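Polysaccharide biosynthesis protein CapD (Bacillus thuringiensis HD-771, PDB 6BWC) probably acts as an NADP-dependent short-chain dehydrogenase-type enzyme on UDP-N-acetylglucosamine, in the pathway to CMP-pseudaminic acid used in flagellin glycosylation. Local coordinates at residues M243-T248 and E326-I331. The protein carries 2 engineered substitutions. Sequence-based numbering, arbitrary orientation.
Sequences MIEEVT and ELRNLI
Arg328 extends through chi1 (155°), CG pointing opposite its own backbone N, then kinks at chi3 (-73°), reaching across from helix 324-333 to present NE to the carboxylate of Glu246 and NH2 to that of Glu245. The OE2 of Glu246 lies 3.1 Å from the NE of Arg328, in the guanidinium plane, and takes a nearly straight hydrogen bond on its syn lone pair. Glu246 OE1 comes to the same NE at 2.9 Å, but obliquely, in a weak hydrogen bond, and the two flat groups stand almost perpendicular. Both carboxylate oxygens therefore address NE alone, unlike a coplanar bidentate salt bridge. Glu245 works from another edge of the guanidinium: its OE1 lies 2.6 Å from Arg328 NH2, in a salt bridge whose hydrogen bond is bent and weak although the two planes are nearly coplanar. Lys324 also pairs with Glu245 OE1, and Glu325 with Arg328 NH1, so the bridge belongs to a wider charge network that probably limits rotation of the guanidinium. Beside the charged groups a single apolar pair crosses: Met243, bent at chi2 and chi3, brings CE to 3.9 Å from Ile331 CG2. The axes of the two segments approach to 11.1 Å and run in broadly the same direction, 43° apart. Leu337 touches both Met243 and Ile331, while Ile180 and Phe183 of helix 179-190 pack on Met243, whose side chain is about 10 Å from the bound UDP-N-acetylglucosamine. At the periphery of this Rossmann-type fold, the salt-bridge network thus joins helix 324-333, near the C-terminus, to helix 236-251, which follows directly on strand 233-235 of the three-stranded sheet.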
ATOM      1  N   MET C 243      38.096  13.765  29.127  1.00 28.31           N
ATOM      2  CA  MET C 243      38.098  12.457  28.463  1.00 27.31           C
ATOM      3  C   MET C 243      39.517  11.985  28.121  1.00 28.95           C
ATOM      4  O   MET C 243      39.843  10.816  28.333  1.00 28.90           O
ATOM      5  CB  MET C 243      37.206  12.486  27.210  1.00 25.85           C
ATOM      6  CG  MET C 243      36.518  11.171  26.894  1.00 25.52           C
ATOM      7  SD  MET C 243      35.167  10.782  28.026  1.00 24.36           S
ATOM      8  CE  MET C 243      35.871   9.391  28.876  1.00 25.31           C
ATOM      9  N   ILE C 244      40.352  12.903  27.621  1.00 30.89           N
ATOM     10  CA  ILE C 244      41.741  12.598  27.249  1.00 32.27           C
ATOM     11  C   ILE C 244      42.575  12.295  28.478  1.00 33.46           C
ATOM     12  O   ILE C 244      43.346  11.343  28.485  1.00 33.68           O
ATOM     13  CB  ILE C 244      42.381  13.763  26.487  1.00 34.14           C
ATOM     14  CG1 ILE C 244      41.729  13.887  25.112  1.00 36.25           C
ATOM     15  CG2 ILE C 244      43.889  13.570  26.323  1.00 35.10           C
ATOM     16  CD1 ILE C 244      41.967  15.231  24.451  1.00 37.96           C
ATOM     17  N   GLU C 245      42.432  13.116  29.508  1.00 34.58           N
ATOM     18  CA  GLU C 245      43.097  12.843  30.782  1.00 36.49           C
ATOM     19  C   GLU C 245      42.849  11.417  31.256  1.00 36.07           C
ATOM     20  O   GLU C 245      43.797  10.639  31.372  1.00 37.07           O
ATOM     21  CB  GLU C 245      42.651  13.847  31.855  1.00 37.02           C
ATOM     22  CG  GLU C 245      43.355  15.194  31.737  1.00 37.31           C
ATOM     23  CD  GLU C 245      42.438  16.403  31.909  1.00 36.64           C
ATOM     24  OE1 GLU C 245      41.575  16.405  32.815  1.00 34.47           O
ATOM     25  OE2 GLU C 245      42.604  17.378  31.133  1.00 37.48           O
ATOM     26  N   GLU C 246      41.576  11.081  31.470  1.00 35.91           N
ATOM     27  CA  GLU C 246      41.186   9.828  32.139  1.00 36.76           C
ATOM     28  C   GLU C 246      41.304   8.560  31.302  1.00 34.73           C
ATOM     29  O   GLU C 246      41.441   7.470  31.857  1.00 34.79           O
ATOM     30  CB  GLU C 246      39.757   9.904  32.706  1.00 38.51           C
ATOM     31  CG  GLU C 246      39.690   9.868  34.225  1.00 40.24           C
ATOM     32  CD  GLU C 246      39.861  11.225  34.846  1.00 42.42           C
ATOM     33  OE1 GLU C 246      38.979  12.093  34.624  1.00 44.83           O
ATOM     34  OE2 GLU C 246      40.863  11.421  35.561  1.00 43.69           O
ATOM     35  N   VAL C 247      41.211   8.683  29.987  1.00 33.35           N
ATOM     36  CA  VAL C 247      41.348   7.513  29.120  1.00 32.95           C
ATOM     37  C   VAL C 247      42.818   7.180  28.997  1.00 33.20           C
ATOM     38  O   VAL C 247      43.186   6.021  28.854  1.00 32.99           O
ATOM     39  CB  VAL C 247      40.713   7.750  27.742  1.00 32.66           C
ATOM     40  CG1 VAL C 247      41.068   6.639  26.765  1.00 33.00           C
ATOM     41  CG2 VAL C 247      39.201   7.861  27.876  1.00 32.38           C
ATOM     42  N   THR C 248      43.648   8.215  29.040  1.00 34.57           N
ATOM     43  CA  THR C 248      45.088   8.059  29.104  1.00 36.30           C
ATOM     44  C   THR C 248      45.503   7.469  30.450  1.00 36.24           C
ATOM     45  O   THR C 248      46.343   6.564  30.495  1.00 36.97           O
ATOM     46  CB  THR C 248      45.785   9.415  28.857  1.00 38.59           C
ATOM     47  OG1 THR C 248      45.442   9.877  27.541  1.00 38.25           O
ATOM     48  CG2 THR C 248      47.324   9.319  28.985  1.00 39.79           C
ATOM     49  N   GLU C 326      33.714  18.097  38.687  1.00 36.96           N
ATOM     50  CA  GLU C 326      32.403  17.429  38.848  1.00 36.82           C
ATOM     51  C   GLU C 326      32.075  16.532  37.663  1.00 33.83           C
ATOM     52  O   GLU C 326      31.503  15.455  37.841  1.00 34.51           O
ATOM     53  CB  GLU C 326      31.262  18.433  39.033  1.00 37.84           C
ATOM     54  CG  GLU C 326      31.230  19.100  40.393  1.00 39.47           C
ATOM     55  CD  GLU C 326      30.154  20.157  40.468  1.00 41.50           C
ATOM     56  OE1 GLU C 326      30.476  21.334  40.174  1.00 42.77           O
ATOM     57  OE2 GLU C 326      28.989  19.805  40.789  1.00 42.71           O
ATOM     58  N   LEU C 327      32.426  16.985  36.465  1.00 30.60           N
ATOM     59  CA  LEU C 327      32.216  16.193  35.269  1.00 31.09           C
ATOM     60  C   LEU C 327      32.983  14.892  35.360  1.00 30.72           C
ATOM     61  O   LEU C 327      32.391  13.830  35.253  1.00 30.15           O
ATOM     62  CB  LEU C 327      32.654  16.968  34.025  1.00 32.17           C
ATOM     63  CG  LEU C 327      32.566  16.262  32.667  1.00 32.19           C
ATOM     64  CD1 LEU C 327      31.276  15.457  32.489  1.00 30.93           C
ATOM     65  CD2 LEU C 327      32.716  17.324  31.583  1.00 32.35           C
ATOM     66  N   ARG C 328      34.296  15.004  35.576  1.00 30.95           N
ATOM     67  CA  ARG C 328      35.191  13.867  35.831  1.00 30.83           C
ATOM     68  C   ARG C 328      34.658  12.902  36.885  1.00 31.53           C
ATOM     69  O   ARG C 328      34.707  11.685  36.682  1.00 32.34           O
ATOM     70  CB  ARG C 328      36.570  14.362  36.266  1.00 31.52           C
ATOM     71  CG  ARG C 328      37.370  13.374  37.106  1.00 32.19           C
ATOM     72  CD  ARG C 328      38.661  13.995  37.579  1.00 32.88           C
ATOM     73  NE  ARG C 328      39.648  14.138  36.509  1.00 32.71           N
ATOM     74  CZ  ARG C 328      40.114  15.287  36.016  1.00 32.75           C
ATOM     75  NH1 ARG C 328      39.737  16.476  36.478  1.00 31.40           N
ATOM     76  NH2 ARG C 328      41.020  15.236  35.048  1.00 34.34           N
ATOM     77  N   ASN C 329      34.188  13.424  38.016  1.00 31.16           N
ATOM     78  CA  ASN C 329      33.582  12.558  39.036  1.00 32.76           C
ATOM     79  C   ASN C 329      32.460  11.735  38.452  1.00 32.42           C
ATOM     80  O   ASN C 329      32.438  10.515  38.618  1.00 31.17           O
ATOM     81  CB  ASN C 329      33.053  13.366  40.210  1.00 33.53           C
ATOM     82  CG  ASN C 329      34.166  13.961  41.040  1.00 36.13           C
ATOM     83  OD1 ASN C 329      35.356  13.640  40.862  1.00 34.51           O
ATOM     84  ND2 ASN C 329      33.790  14.843  41.958  1.00 38.97           N
ATOM     85  N   LEU C 330      31.563  12.437  37.747  1.00 32.87           N
ATOM     86  CA  LEU C 330      30.439  11.852  37.012  1.00 31.33           C
ATOM     87  C   LEU C 330      30.906  10.738  36.042  1.00 32.46           C
ATOM     88  O   LEU C 330      30.536   9.558  36.208  1.00 33.86           O
ATOM     89  CB  LEU C 330      29.663  12.944  36.238  1.00 29.54           C
ATOM     90  CG  LEU C 330      28.153  13.093  36.446  1.00 28.36           C
ATOM     91  CD1 LEU C 330      27.640  14.113  35.432  1.00 27.53           C
ATOM     92  CD2 LEU C 330      27.369  11.780  36.385  1.00 27.60           C
ATOM     93  N   ILE C 331      31.733  11.111  35.061  1.00 31.28           N
ATOM     94  CA  ILE C 331      32.200  10.174  34.033  1.00 31.85           C
ATOM     95  C   ILE C 331      32.827   8.925  34.666  1.00 34.31           C
ATOM     96  O   ILE C 331      32.611   7.805  34.184  1.00 38.19           O
ATOM     97  CB  ILE C 331      33.200  10.822  33.049  1.00 30.70           C
ATOM     98  CG1 ILE C 331      32.497  11.875  32.178  1.00 29.85           C
ATOM     99  CG2 ILE C 331      33.858   9.758  32.165  1.00 30.35           C
ATOM    100  CD1 ILE C 331      33.446  12.849  31.497  1.00 29.74           C
TER